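Haloacid dehalogenase-like hydrolase (Bacteroides thetaiotaomicron, PDB 1YMQ) probably hydrolyses phosphate esters of sugars as a magnesium-dependent phosphatase of the haloacid dehalogenase superfamily. Local coordinates at residues A4-I9 against E204-F209; P22-E27 against D247-S252; K82-Q87 against N144-Q149. All coordinates share one frame; numbering follows the deposited sequence.

Contact 1: A4-I9 against E204-F209. With MG (magnesium ion), chain B; SO4 (sulfate ion), chain D.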
loop_
_atom_site.group_PDB
_atom_site.type_symbol
_atom_site.label_atom_id
_atom_site.label_comp_id
_atom_site.label_asym_id
_atom_site.label_seq_id
_atom_site.Cartn_x
_atom_site.Cartn_y
_atom_site.Cartn_z
ATOM N N ALA A 4 -2.618 10.931 14.580
ATOM C CA ALA A 4 -2.982 10.038 13.490
ATOM C C ALA A 4 -1.847 9.022 13.236
ATOM O O ALA A 4 -0.699 9.394 13.099
ATOM C CB ALA A 4 -3.244 10.863 12.182
ATOM N N LEU A 5 -2.221 7.751 13.102
ATOM C CA LEU A 5 -1.306 6.675 12.875
ATOM C C LEU A 5 -1.604 6.109 11.499
ATOM O O LEU A 5 -2.773 5.896 11.164
ATOM C CB LEU A 5 -1.534 5.547 13.924
ATOM C CG LEU A 5 -1.476 6.032 15.375
ATOM C CD1 LEU A 5 -1.809 4.858 16.305
ATOM C CD2 LEU A 5 -0.037 6.607 15.713
ATOM N N PHE A 6 -0.550 5.843 10.729
ATOM C CA PHE A 6 -0.755 5.293 9.402
ATOM C C PHE A 6 0.012 3.979 9.307
ATOM O O PHE A 6 1.247 3.971 9.417
ATOM C CB PHE A 6 -0.222 6.285 8.346
ATOM C CG PHE A 6 -1.007 7.548 8.341
ATOM C CD1 PHE A 6 -0.640 8.616 9.172
ATOM C CD2 PHE A 6 -2.104 7.679 7.529
ATOM C CE1 PHE A 6 -1.380 9.804 9.132
ATOM C CE2 PHE A 6 -2.856 8.855 7.482
ATOM C CZ PHE A 6 -2.478 9.937 8.294
ATOM N N PHE A 7 -0.721 2.909 9.022
ATOM C CA PHE A 7 -0.120 1.583 8.945
ATOM C C PHE A 7 -0.210 0.940 7.584
ATOM O O PHE A 7 -1.295 0.793 7.016
ATOM C CB PHE A 7 -0.834 0.599 9.918
ATOM C CG PHE A 7 -0.768 0.996 11.334
ATOM C CD1 PHE A 7 -1.796 1.713 11.929
ATOM C CD2 PHE A 7 0.343 0.609 12.125
ATOM C CE1 PHE A 7 -1.733 2.064 13.307
ATOM C CE2 PHE A 7 0.431 0.935 13.478
ATOM C CZ PHE A 7 -0.586 1.659 14.082
ATOM N N ASP A 8 0.930 0.483 7.111
ATOM C CA ASP A 8 0.972 -0.329 5.902
ATOM C C ASP A 8 0.376 -1.687 6.364
ATOM O O ASP A 8 0.383 -2.013 7.562
ATOM C CB ASP A 8 2.432 -0.532 5.502
ATOM C CG ASP A 8 2.580 -1.581 4.485
ATOM O OD1 ASP A 8 3.459 -2.429 4.691
ATOM O OD2 ASP A 8 1.783 -1.546 3.503
ATOM N N ILE A 9 -0.119 -2.499 5.443
ATOM C CA ILE A 9 -0.698 -3.781 5.870
ATOM C C ILE A 9 0.323 -4.916 5.898
ATOM O O ILE A 9 0.751 -5.359 6.971
ATOM C CB ILE A 9 -1.859 -4.228 4.921
ATOM C CG1 ILE A 9 -3.007 -3.222 5.011
ATOM C CG2 ILE A 9 -2.393 -5.657 5.337
ATOM C CD1 ILE A 9 -4.217 -3.479 4.001
ATOM N N GLU A 204 2.624 17.598 11.759
ATOM C CA GLU A 204 3.490 17.295 12.895
ATOM C C GLU A 204 2.847 16.353 13.909
ATOM O O GLU A 204 3.479 15.973 14.911
ATOM C CB GLU A 204 3.877 18.591 13.619
ATOM C CG GLU A 204 2.659 19.334 14.085
ATOM C CD GLU A 204 2.262 20.449 13.103
ATOM O OE1 GLU A 204 2.402 20.273 11.846
ATOM O OE2 GLU A 204 1.806 21.499 13.609
ATOM N N GLU A 205 1.593 15.989 13.678
ATOM C CA GLU A 205 0.864 15.105 14.576
ATOM C C GLU A 205 0.670 13.689 13.991
ATOM O O GLU A 205 -0.145 12.924 14.488
ATOM C CB GLU A 205 -0.529 15.696 14.855
ATOM C CG GLU A 205 -0.478 16.983 15.706
ATOM C CD GLU A 205 -1.809 17.708 15.773
ATOM O OE1 GLU A 205 -2.025 18.358 16.814
ATOM O OE2 GLU A 205 -2.622 17.668 14.809
ATOM N N THR A 206 1.428 13.356 12.966
ATOM C CA THR A 206 1.321 12.041 12.322
ATOM C C THR A 206 2.483 11.094 12.622
ATOM O O THR A 206 3.588 11.521 12.905
ATOM C CB THR A 206 1.272 12.219 10.785
ATOM O OG1 THR A 206 2.519 12.823 10.317
ATOM C CG2 THR A 206 0.049 13.111 10.401
ATOM N N MET A 207 2.197 9.795 12.545
ATOM C CA MET A 207 3.201 8.739 12.706
ATOM C C MET A 207 2.877 7.651 11.696
ATOM O O MET A 207 1.703 7.289 11.520
ATOM C CB MET A 207 3.156 8.155 14.118
ATOM C CG MET A 207 4.248 7.189 14.389
ATOM S SD MET A 207 4.129 6.561 16.150
ATOM C CE MET A 207 4.765 8.034 17.032
ATOM N N SER A 208 3.892 7.174 10.979
ATOM C CA SER A 208 3.630 6.133 9.983
ATOM C C SER A 208 4.481 4.909 10.295
ATOM O O SER A 208 5.496 5.014 11.001
ATOM C CB SER A 208 3.917 6.652 8.565
ATOM O OG SER A 208 5.276 7.095 8.456
ATOM N N PHE A 209 4.018 3.750 9.815
ATOM C CA PHE A 209 4.693 2.498 10.079
ATOM C C PHE A 209 4.742 1.739 8.769
ATOM O O PHE A 209 3.724 1.593 8.100
ATOM C CB PHE A 209 3.950 1.621 11.093
ATOM C CG PHE A 209 3.648 2.285 12.416
ATOM C CD1 PHE A 209 2.660 3.278 12.506
ATOM C CD2 PHE A 209 4.376 1.924 13.553
ATOM C CE1 PHE A 209 2.396 3.921 13.722
ATOM C CE2 PHE A 209 4.125 2.563 14.791
ATOM C CZ PHE A 209 3.156 3.543 14.872
HETATM MG MG MG B . 4.366 -3.789 3.244
HETATM S S SO4 D . 1.199 -3.244 1.346
HETATM O O1 SO4 D . 0.169 -3.084 2.396
HETATM O O2 SO4 D . 2.443 -3.853 1.971
HETATM O O3 SO4 D . 0.632 -4.182 0.303
HETATM O O4 SO4 D . 1.610 -1.968 0.655
HETATM O O HOH W 1 5.947 -5.282 2.343
HETATM O O HOH W 2 5.159 -2.034 1.946
#
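The rings of Phe-7 and Phe-209 form an offset stack, centroids 4.5 Å apart and planes at 16°, with CE2 of Phe-7 over one face of the Phe-209 ring, 3.4 Å from CD1 of Phe-209 and near the rim. Both phenyls have CG anti to the carbonyl carbon (chi1 -60° and -55°), which sends them out in the same direction. On the same side of the sheet, CD2 of Leu-5 packs 3.9 Å from CB of Met-207, and Met-255 and Ile-251 of helix 250-257 lie against the group. Through the sheet, CE1 of Phe-6 meets CG2 of Thr-206 at 3.8 Å, with helix 188-199 beyond. The backbones form a parallel ladder: Phe-6 N gives to Met-207 O and Phe-209 N donates to Phe-6 O, each at 2.8 Å. These are the central strands of the Rossmann-like core of the haloacid dehalogenase fold, and the last rung, Asp-8 N to Phe-209 O at 3.2 Å, ties down the first residue past strand 4-7. Asp-8 OD1 binds magnesium at 2.2 Å, alongside Asp-10 O and Asp-211 OD1, while OD2 pairs with Lys-188. A sulfate, probably from the crystallisation solution, gives O2 to that metal and accepts from Ile-9 N.

Contact 2: P22-E27 against D247-S252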
loop_
_atom_site.group_PDB
_atom_site.type_symbol
_atom_site.label_atom_id
_atom_site.label_comp_id
_atom_site.label_asym_id
_atom_site.label_seq_id
_atom_site.Cartn_x
_atom_site.Cartn_y
_atom_site.Cartn_z
ATOM N N PRO A 22 -0.410 -9.892 14.710
ATOM C CA PRO A 22 -0.044 -10.317 16.066
ATOM C C PRO A 22 -1.062 -9.813 17.099
ATOM O O PRO A 22 -1.595 -8.714 16.958
ATOM C CB PRO A 22 1.291 -9.638 16.277
ATOM C CG PRO A 22 1.917 -9.685 14.895
ATOM C CD PRO A 22 0.733 -9.284 14.002
ATOM N N SER A 23 -1.305 -10.588 18.167
ATOM C CA SER A 23 -2.230 -10.161 19.212
ATOM C C SER A 23 -1.797 -8.848 19.867
ATOM O O SER A 23 -2.645 -8.017 20.222
ATOM C CB SER A 23 -2.341 -11.250 20.312
ATOM O OG SER A 23 -2.991 -12.380 19.751
ATOM N N SER A 24 -0.490 -8.647 20.044
ATOM C CA SER A 24 -0.038 -7.402 20.693
ATOM C C SER A 24 -0.333 -6.215 19.783
ATOM O O SER A 24 -0.516 -5.087 20.266
ATOM C CB SER A 24 1.457 -7.447 21.038
ATOM O OG SER A 24 2.251 -7.524 19.843
ATOM N N THR A 25 -0.444 -6.458 18.479
ATOM C CA THR A 25 -0.730 -5.318 17.596
ATOM C C THR A 25 -2.190 -4.935 17.767
ATOM O O THR A 25 -2.530 -3.743 17.869
ATOM C CB THR A 25 -0.404 -5.653 16.151
ATOM O OG1 THR A 25 1.018 -5.785 16.042
ATOM C CG2 THR A 25 -0.880 -4.487 15.190
ATOM N N ILE A 26 -3.060 -5.930 17.786
ATOM C CA ILE A 26 -4.483 -5.658 18.018
ATOM C C ILE A 26 -4.650 -4.916 19.357
ATOM O O ILE A 26 -5.381 -3.918 19.449
ATOM C CB ILE A 26 -5.295 -6.964 18.082
ATOM C CG1 ILE A 26 -5.090 -7.782 16.799
ATOM C CG2 ILE A 26 -6.786 -6.640 18.349
ATOM C CD1 ILE A 26 -5.559 -7.093 15.575
ATOM N N GLU A 27 -3.960 -5.382 20.401
ATOM C CA GLU A 27 -4.071 -4.746 21.729
ATOM C C GLU A 27 -3.564 -3.316 21.735
ATOM O O GLU A 27 -4.157 -2.425 22.403
ATOM C CB GLU A 27 -3.314 -5.580 22.798
ATOM C CG GLU A 27 -4.035 -6.875 23.064
ATOM C CD GLU A 27 -3.188 -7.941 23.747
ATOM O OE1 GLU A 27 -2.138 -7.597 24.334
ATOM O OE2 GLU A 27 -3.604 -9.131 23.708
ATOM N N ASP A 247 6.880 -9.938 13.880
ATOM C CA ASP A 247 6.530 -11.028 14.753
ATOM C C ASP A 247 7.281 -11.075 16.083
ATOM O O ASP A 247 7.277 -12.086 16.796
ATOM C CB ASP A 247 6.574 -12.360 13.980
ATOM C CG ASP A 247 5.414 -12.481 13.002
ATOM O OD1 ASP A 247 5.611 -12.967 11.888
ATOM O OD2 ASP A 247 4.267 -12.089 13.350
ATOM N N GLU A 248 7.906 -9.952 16.419
ATOM C CA GLU A 248 8.557 -9.742 17.718
ATOM C C GLU A 248 7.927 -8.489 18.350
ATOM O O GLU A 248 8.578 -7.682 19.013
ATOM C CB GLU A 248 10.088 -9.592 17.546
ATOM C CG GLU A 248 10.647 -10.950 17.002
ATOM C CD GLU A 248 12.110 -10.875 16.703
ATOM O OE1 GLU A 248 12.800 -10.276 17.527
ATOM O OE2 GLU A 248 12.539 -11.405 15.659
ATOM N N ASP A 249 6.610 -8.365 18.146
ATOM C CA ASP A 249 5.820 -7.256 18.705
ATOM C C ASP A 249 6.346 -5.890 18.255
ATOM O O ASP A 249 6.292 -4.934 19.035
ATOM C CB ASP A 249 5.793 -7.289 20.251
ATOM C CG ASP A 249 5.340 -8.655 20.805
ATOM O OD1 ASP A 249 4.259 -9.103 20.458
ATOM O OD2 ASP A 249 6.065 -9.300 21.572
ATOM N N GLY A 250 6.826 -5.774 17.009
ATOM C CA GLY A 250 7.389 -4.458 16.605
ATOM C C GLY A 250 6.406 -3.293 16.718
ATOM O O GLY A 250 6.760 -2.162 17.108
ATOM N N ILE A 251 5.146 -3.549 16.382
ATOM C CA ILE A 251 4.172 -2.418 16.469
ATOM C C ILE A 251 3.925 -2.007 17.911
ATOM O O ILE A 251 4.032 -0.821 18.256
ATOM C CB ILE A 251 2.790 -2.787 15.845
ATOM C CG1 ILE A 251 2.946 -3.040 14.300
ATOM C CG2 ILE A 251 1.804 -1.638 16.100
ATOM C CD1 ILE A 251 3.537 -1.864 13.502
ATOM N N SER A 252 3.589 -2.968 18.760
ATOM C CA SER A 252 3.320 -2.571 20.151
ATOM C C SER A 252 4.561 -1.949 20.776
ATOM O O SER A 252 4.443 -0.976 21.523
ATOM C CB SER A 252 2.890 -3.762 21.062
ATOM O OG SER A 252 3.812 -4.812 20.941
HETATM O O HOH W 3 2.962 -5.584 18.081
#
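Ser-24 OG donates to Asp-249 OD1 across 2.6 Å, reaching the carboxylate oxygen on its anti side and 25° out of the carboxylate plane. With OG set between its own backbone N and carbonyl carbon, chi1 of 65° places the hydroxyl within reach of that oxygen. Beside this bond, Thr-25 lies against Ile-251, OG1 3.5 Å from CB of Ile-251 and CG2 4.0 Å from CG2 of the same isoleucine. One water ties the group together: it donates to Ser-24 OG and Thr-25 OG1 and accepts from Ser-252 N at 2.8 Å, so an amide in the first turn of the second helix is answered through solvent. An alanine at Asp-249 is likely to leave the Ser-24 hydroxyl without its acceptor and freer to turn. Farther out, CG of Pro-22 rests 3.7 Å from Asp-247 OD2, while OD1 of that aspartate is held by Ser-15. Pro-22 and Asp-249 stand at the N-cap positions of their helices, though the Asp-249 side chain makes no capping bond, and the contact joins the starts of helices 23-34 and 250-257; Thr-25 also touches Leu-13 in the loop after strand 4-7, and Ile-251 reaches Met-228, just past strand 224-227.

Contact 3: K82-Q87 against N144-Q149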
loop_
_atom_site.group_PDB
_atom_site.type_symbol
_atom_site.label_atom_id
_atom_site.label_comp_id
_atom_site.label_asym_id
_atom_site.label_seq_id
_atom_site.Cartn_x
_atom_site.Cartn_y
_atom_site.Cartn_z
ATOM N N LYS A 82 -9.241 10.418 -5.390
ATOM C CA LYS A 82 -8.974 9.296 -6.335
ATOM C C LYS A 82 -8.373 9.855 -7.619
ATOM O O LYS A 82 -8.881 10.859 -8.100
ATOM C CB LYS A 82 -10.265 8.605 -6.665
ATOM C CG LYS A 82 -11.179 9.435 -7.474
ATOM C CD LYS A 82 -12.240 8.588 -8.081
ATOM C CE LYS A 82 -13.184 9.459 -8.871
ATOM N NZ LYS A 82 -14.505 8.781 -8.976
ATOM N N SER A 83 -7.311 9.238 -8.169
ATOM C CA SER A 83 -6.724 9.748 -9.370
ATOM C C SER A 83 -6.668 8.668 -10.425
ATOM O O SER A 83 -7.036 7.536 -10.197
ATOM C CB SER A 83 -5.294 10.239 -9.123
ATOM O OG SER A 83 -4.520 9.119 -8.718
ATOM N N ALA A 84 -6.186 9.043 -11.587
ATOM C CA ALA A 84 -6.068 8.107 -12.678
ATOM C C ALA A 84 -4.769 8.409 -13.371
ATOM O O ALA A 84 -4.288 9.544 -13.400
ATOM C CB ALA A 84 -7.277 8.278 -13.633
ATOM N N ILE A 85 -4.179 7.366 -13.913
ATOM C CA ILE A 85 -2.932 7.431 -14.631
ATOM C C ILE A 85 -3.132 7.975 -16.043
ATOM O O ILE A 85 -4.136 7.653 -16.696
ATOM C CB ILE A 85 -2.374 6.027 -14.754
ATOM C CG1 ILE A 85 -2.092 5.506 -13.339
ATOM C CG2 ILE A 85 -1.116 5.987 -15.668
ATOM C CD1 ILE A 85 -1.734 4.024 -13.306
ATOM N N PRO A 86 -2.213 8.815 -16.515
ATOM C CA PRO A 86 -2.342 9.355 -17.884
ATOM C C PRO A 86 -2.559 8.199 -18.870
ATOM O O PRO A 86 -1.754 7.239 -18.945
ATOM C CB PRO A 86 -1.007 10.031 -18.122
ATOM C CG PRO A 86 -0.669 10.597 -16.739
ATOM C CD PRO A 86 -1.139 9.509 -15.755
ATOM N N GLN A 87 -3.604 8.303 -19.678
ATOM C CA GLN A 87 -3.896 7.177 -20.587
ATOM C C GLN A 87 -2.733 6.740 -21.441
ATOM O O GLN A 87 -2.571 5.553 -21.707
ATOM C CB GLN A 87 -5.104 7.491 -21.489
ATOM C CG GLN A 87 -5.929 6.246 -21.831
ATOM C CD GLN A 87 -6.516 5.633 -20.558
ATOM O OE1 GLN A 87 -6.935 6.365 -19.664
ATOM N NE2 GLN A 87 -6.555 4.299 -20.473
ATOM N N ASN A 144 -7.959 0.638 -22.111
ATOM C CA ASN A 144 -8.901 1.600 -22.661
ATOM C C ASN A 144 -9.762 2.172 -21.533
ATOM O O ASN A 144 -10.594 3.028 -21.757
ATOM C CB ASN A 144 -9.807 0.960 -23.720
ATOM C CG ASN A 144 -9.116 0.826 -25.075
ATOM O OD1 ASN A 144 -8.221 1.607 -25.399
ATOM N ND2 ASN A 144 -9.540 -0.154 -25.873
ATOM N N LYS A 145 -9.566 1.690 -20.314
ATOM C CA LYS A 145 -10.338 2.180 -19.177
ATOM C C LYS A 145 -9.506 3.147 -18.337
ATOM O O LYS A 145 -8.297 3.196 -18.442
ATOM C CB LYS A 145 -10.774 1.021 -18.263
ATOM C CG LYS A 145 -11.638 -0.090 -18.917
ATOM C CD LYS A 145 -12.913 0.423 -19.576
ATOM C CE LYS A 145 -13.815 1.183 -18.612
ATOM N NZ LYS A 145 -15.273 1.090 -19.001
ATOM N N GLU A 146 -10.191 3.927 -17.528
ATOM C CA GLU A 146 -9.542 4.857 -16.609
ATOM C C GLU A 146 -8.898 3.995 -15.497
ATOM O O GLU A 146 -9.576 3.447 -14.658
ATOM C CB GLU A 146 -10.611 5.756 -16.016
ATOM C CG GLU A 146 -10.156 6.662 -14.895
ATOM C CD GLU A 146 -11.341 7.353 -14.224
ATOM O OE1 GLU A 146 -11.877 6.829 -13.205
ATOM O OE2 GLU A 146 -11.747 8.415 -14.740
ATOM N N VAL A 147 -7.585 3.931 -15.488
ATOM C CA VAL A 147 -6.865 3.102 -14.540
ATOM C C VAL A 147 -6.249 3.909 -13.390
ATOM O O VAL A 147 -5.492 4.853 -13.603
ATOM C CB VAL A 147 -5.764 2.325 -15.268
ATOM C CG1 VAL A 147 -4.930 1.498 -14.253
ATOM C CG2 VAL A 147 -6.414 1.390 -16.308
ATOM N N ILE A 148 -6.581 3.490 -12.182
ATOM C CA ILE A 148 -6.061 4.153 -10.990
ATOM C C ILE A 148 -4.674 3.634 -10.633
ATOM O O ILE A 148 -3.784 4.411 -10.233
ATOM C CB ILE A 148 -7.060 3.960 -9.842
ATOM C CG1 ILE A 148 -8.401 4.538 -10.306
ATOM C CG2 ILE A 148 -6.512 4.636 -8.518
ATOM C CD1 ILE A 148 -9.559 4.481 -9.305
ATOM N N GLN A 149 -4.482 2.319 -10.761
ATOM C CA GLN A 149 -3.193 1.758 -10.491
ATOM C C GLN A 149 -2.940 0.522 -11.404
ATOM O O GLN A 149 -3.861 -0.223 -11.687
ATOM C CB GLN A 149 -3.143 1.291 -9.005
ATOM C CG GLN A 149 -1.851 0.544 -8.613
ATOM C CD GLN A 149 -1.683 0.399 -7.032
ATOM O OE1 GLN A 149 -1.297 1.339 -6.387
ATOM N NE2 GLN A 149 -1.956 -0.823 -6.537
HETATM O O HOH W 4 -3.062 6.959 -10.202
HETATM O O HOH W 5 -10.263 8.046 -10.849
HETATM O O HOH W 6 -6.224 5.982 -17.026
#
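Val-147 O is gripped by Ile-85 N at 2.9 Å in an almost straight bond, 178° at the hydrogen, and CA of Ala-84 adds a CA-H...O contact to the same oxygen. A water takes up the N-H of Val-147 and donates to Ile-85 O at 2.7 Å and to Gln-87 OE1, standing in for a direct backbone rung. The other end of the Gln-87 amide is engaged too: Gln-87 NE2 gives to Lys-145 O at 2.9 Å, from above the carbonyl plane but with the oxygen close to the amide plane, and to Ser-143 O. A bend at chi2 (62°) folds the glutamine back to this position, and bonds at both ends fix its flip. A second water bridges Ser-83 OG and Ile-148 O, the serine hydroxyl being bonded also to Asp-186.

CG1 of Ile-148 lies 3.3 Å from Ser-83 O. CB of Ala-84 touches CG of Glu-146 at 3.5 Å, and CD1 of Ile-85 approaches CG1 of Val-147, both of the latter side chains packing on Val-90 of helix 87-100. Ile-148 and Gln-149 together face Val-107 as a classic beta bulge. The contact joins the start of edge strand 149-152 to the loop between strand 78-82 and helix 87-100, consistent with the alpha/beta cap of Cof-type haloacid dehalogenase phosphatases, near where the chain leaves the core sheet to enter it.

How the contacts relate
Contacts 1 and 2 adjoin, their centres 15 Å apart: Ile-251 CD1 lies 3.9 Å from Phe-209 CD2, and Ile-251 CG2 the same distance from Phe-7 CE2, so the start of helix 250-257 rests on the phenylalanine pair. Along the chain their segments alternate, strand 4-7 leading on to helix 23-34. Contact 3 is nested inside the loops closed by both and lies across the chain's centre, its own centre 26 Å from that of contact 1 and 36 Å from that of contact 2. The side chains of Ile-251 and Gln-149 stand about 10 and 12 Å from the magnesium ion bound by Asp-8; Gln-149 also hydrogen-bonds Gly-44 O, and Gly-44 N holds the sulfate.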